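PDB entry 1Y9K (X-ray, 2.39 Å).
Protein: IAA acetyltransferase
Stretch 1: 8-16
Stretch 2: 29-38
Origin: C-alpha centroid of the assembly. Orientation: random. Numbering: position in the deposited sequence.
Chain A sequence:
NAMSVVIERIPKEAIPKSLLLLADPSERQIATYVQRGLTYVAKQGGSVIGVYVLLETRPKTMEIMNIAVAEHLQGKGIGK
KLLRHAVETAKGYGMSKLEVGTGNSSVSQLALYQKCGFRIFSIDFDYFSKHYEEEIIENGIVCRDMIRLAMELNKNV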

# COMPACT_ATOMS: atom_id res chain seq x y z
N GLU A 8 7.49 7.92 9.98
CA GLU A 8 8.80 7.40 10.37
C GLU A 8 8.91 5.88 10.13
O GLU A 8 7.91 5.18 10.05
CB GLU A 8 9.12 7.77 11.85
CG GLU A 8 7.92 7.70 12.82
CD GLU A 8 8.16 8.40 14.18
OE1 GLU A 8 8.33 9.64 14.22
OE2 GLU A 8 8.15 7.69 15.22
N ARG A 9 10.14 5.40 9.99
CA ARG A 9 10.42 3.97 9.95
C ARG A 9 10.18 3.27 11.28
O ARG A 9 10.43 3.83 12.35
CB ARG A 9 11.86 3.71 9.55
CG ARG A 9 12.00 3.49 8.09
CD ARG A 9 12.89 2.32 7.79
NE ARG A 9 12.25 1.06 8.14
CZ ARG A 9 12.85 -0.11 8.05
NH1 ARG A 9 14.11 -0.19 7.60
NH2 ARG A 9 12.20 -1.21 8.40
N ILE A 10 9.70 2.04 11.19
CA ILE A 10 9.58 1.19 12.36
C ILE A 10 10.28 -0.13 12.07
O ILE A 10 10.37 -0.53 10.91
CB ILE A 10 8.10 0.95 12.78
CG1 ILE A 10 7.28 0.42 11.61
CG2 ILE A 10 7.49 2.24 13.37
CD1 ILE A 10 6.28 -0.62 12.01
N PRO A 11 10.79 -0.80 13.13
CA PRO A 11 11.32 -2.15 12.93
C PRO A 11 10.19 -3.16 12.69
O PRO A 11 9.05 -2.93 13.12
CB PRO A 11 12.03 -2.44 14.25
CG PRO A 11 11.34 -1.60 15.24
CD PRO A 11 10.91 -0.36 14.53
N LYS A 12 10.49 -4.26 12.00
CA LYS A 12 9.48 -5.27 11.69
C LYS A 12 8.84 -5.95 12.91
O LYS A 12 7.73 -6.47 12.84
CB LYS A 12 10.04 -6.31 10.70
CG LYS A 12 11.44 -6.81 10.99
CD LYS A 12 12.07 -7.28 9.69
CE LYS A 12 13.39 -8.04 9.92
NZ LYS A 12 14.14 -8.21 8.62
N GLU A 13 9.55 -5.91 14.04
CA GLU A 13 9.07 -6.47 15.31
C GLU A 13 8.01 -5.58 15.96
O GLU A 13 7.46 -5.93 17.01
CB GLU A 13 10.23 -6.67 16.29
CG GLU A 13 11.39 -7.52 15.76
CD GLU A 13 12.46 -6.70 15.01
OE1 GLU A 13 12.32 -5.46 14.90
OE2 GLU A 13 13.43 -7.32 14.52
N ALA A 14 7.74 -4.43 15.34
CA ALA A 14 6.82 -3.44 15.90
C ALA A 14 5.72 -3.02 14.92
O ALA A 14 5.09 -1.98 15.10
CB ALA A 14 7.60 -2.21 16.38
N ILE A 15 5.49 -3.84 13.90
CA ILE A 15 4.51 -3.52 12.86
C ILE A 15 3.07 -3.42 13.40
O ILE A 15 2.67 -4.23 14.24
CB ILE A 15 4.57 -4.49 11.64
CG1 ILE A 15 4.44 -5.95 12.08
CG2 ILE A 15 5.86 -4.26 10.84
CD1 ILE A 15 3.87 -6.89 11.00
N PRO A 16 2.31 -2.40 12.95
CA PRO A 16 0.88 -2.39 13.25
C PRO A 16 0.14 -3.40 12.38
O PRO A 16 -0.45 -3.03 11.37
CB PRO A 16 0.46 -0.96 12.92
CG PRO A 16 1.44 -0.48 11.92
CD PRO A 16 2.72 -1.22 12.18
N GLN A 29 -0.09 -13.53 4.67
CA GLN A 29 0.32 -12.66 3.55
C GLN A 29 1.23 -11.56 4.06
O GLN A 29 2.35 -11.40 3.59
CB GLN A 29 -0.87 -11.97 2.87
CG GLN A 29 -1.97 -12.86 2.35
CD GLN A 29 -1.67 -13.47 1.02
OE1 GLN A 29 -1.68 -14.69 0.87
NE2 GLN A 29 -1.38 -12.63 0.03
N ILE A 30 0.71 -10.79 5.02
CA ILE A 30 1.44 -9.70 5.66
C ILE A 30 2.84 -10.15 6.10
O ILE A 30 3.83 -9.45 5.84
CB ILE A 30 0.63 -9.10 6.85
CG1 ILE A 30 -0.65 -8.43 6.33
CG2 ILE A 30 1.46 -8.11 7.67
CD1 ILE A 30 -1.70 -8.19 7.40
N ALA A 31 2.92 -11.31 6.74
CA ALA A 31 4.19 -11.89 7.15
C ALA A 31 5.18 -12.10 5.99
O ALA A 31 6.37 -11.83 6.16
CB ALA A 31 3.98 -13.19 7.92
N THR A 32 4.68 -12.54 4.84
CA THR A 32 5.51 -12.74 3.64
C THR A 32 6.33 -11.50 3.26
O THR A 32 7.54 -11.61 3.01
CB THR A 32 4.73 -13.37 2.40
OG1 THR A 32 3.74 -12.46 1.85
CG2 THR A 32 4.05 -14.68 2.80
N TYR A 33 5.71 -10.31 3.29
CA TYR A 33 6.44 -9.11 2.89
C TYR A 33 7.05 -8.22 3.98
O TYR A 33 7.95 -7.42 3.70
CB TYR A 33 5.63 -8.27 1.91
CG TYR A 33 4.21 -7.92 2.31
CD1 TYR A 33 3.95 -6.81 3.12
CD2 TYR A 33 3.13 -8.64 1.81
CE1 TYR A 33 2.64 -6.46 3.46
CE2 TYR A 33 1.82 -8.30 2.13
CZ TYR A 33 1.58 -7.21 2.95
OH TYR A 33 0.30 -6.88 3.28
N VAL A 34 6.57 -8.33 5.22
CA VAL A 34 7.14 -7.50 6.28
C VAL A 34 8.55 -7.96 6.65
O VAL A 34 9.43 -7.13 6.87
CB VAL A 34 6.22 -7.35 7.54
CG1 VAL A 34 4.89 -6.68 7.18
CG2 VAL A 34 5.98 -8.69 8.22
N GLN A 35 8.77 -9.28 6.66
CA GLN A 35 10.09 -9.86 6.91
C GLN A 35 11.13 -9.33 5.93
O GLN A 35 12.26 -9.00 6.32
CB GLN A 35 10.02 -11.40 6.79
CG GLN A 35 11.11 -12.17 7.57
CD GLN A 35 12.53 -12.10 6.93
OE1 GLN A 35 13.54 -11.99 7.66
NE2 GLN A 35 12.61 -12.17 5.60
N ARG A 36 10.74 -9.23 4.66
CA ARG A 36 11.66 -8.87 3.58
C ARG A 36 11.70 -7.37 3.27
O ARG A 36 12.65 -6.89 2.65
CB ARG A 36 11.32 -9.65 2.30
CG ARG A 36 11.73 -11.12 2.32
CD ARG A 36 11.39 -11.79 0.98
NE ARG A 36 11.91 -11.02 -0.16
CZ ARG A 36 11.31 -10.87 -1.34
NH1 ARG A 36 10.13 -11.45 -1.59
NH2 ARG A 36 11.91 -10.14 -2.27
N GLY A 37 10.69 -6.63 3.72
CA GLY A 37 10.53 -5.23 3.31
C GLY A 37 10.70 -4.17 4.39
O GLY A 37 11.14 -4.46 5.50
N LEU A 38 10.33 -2.94 4.04
CA LEU A 38 10.55 -1.79 4.90
C LEU A 38 9.21 -1.14 5.23
O LEU A 38 8.47 -0.75 4.33
CB LEU A 38 11.46 -0.76 4.21
CG LEU A 38 12.76 -1.21 3.54
CD1 LEU A 38 13.27 -0.16 2.54
CD2 LEU A 38 13.84 -1.52 4.57

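This is a small, mixed polar and apolar contact in which three side chains of the first stretch, Arg9, Lys12 and Ile15, reach the last turns of a helix and the residues just beyond it, joined by one hydrogen bond and a modest apolar patch. The two segments bury 326 Å² in total; the CA atoms of Lys12 and Val34 are 6.3 Å from each other, those of Arg9 and Leu38 7.7 Å.

Ile15, Val34 and Ile30 form the apolar patch; the CA-to-CB bond of Ile15 points toward the helix. Ile15 CD1 lies 3.9 Å from Val34 CG2 and 4.3 Å from Ile30 CG2. Val34 and Ile30 are one helical turn apart, as the backbone bond from Val34 N to Ile30 O (3.0 Å) confirms, so they present their methyl groups on the same side and a single isoleucine can touch both. Branched aliphatic side chains suit such a place because they offer surface without polar groups to satisfy.

Lys12 supplies the polar link. With chi2 to chi4 all t, the chain is extended, and Lys12 CD passes 3.9 Å from Val34 O. Lys12 NZ donates a hydrogen bond to Gln35 O at 3.1 Å. Near the end of a helix, carbonyls run short of backbone partners, and a long, flexible lysine is well fitted to reach one. Gln35 OE1 is 3.9 Å from Lys12 NZ, near the ammonium but not hydrogen-bonded to it.

The CA-to-CB bond of Arg9 points sideways, but the end of the side chain comes nearer. One face of the guanidinium lies over Leu38 CA, and Arg9 NH1 approaches Leu38 CD2 to 3.3 Å, a close packing contact. A flat guanidinium can cover aliphatic surface while keeping its polar edge available; here Arg9 NH2 also makes a weak hydrogen bond to Ile10 O (3.2 Å).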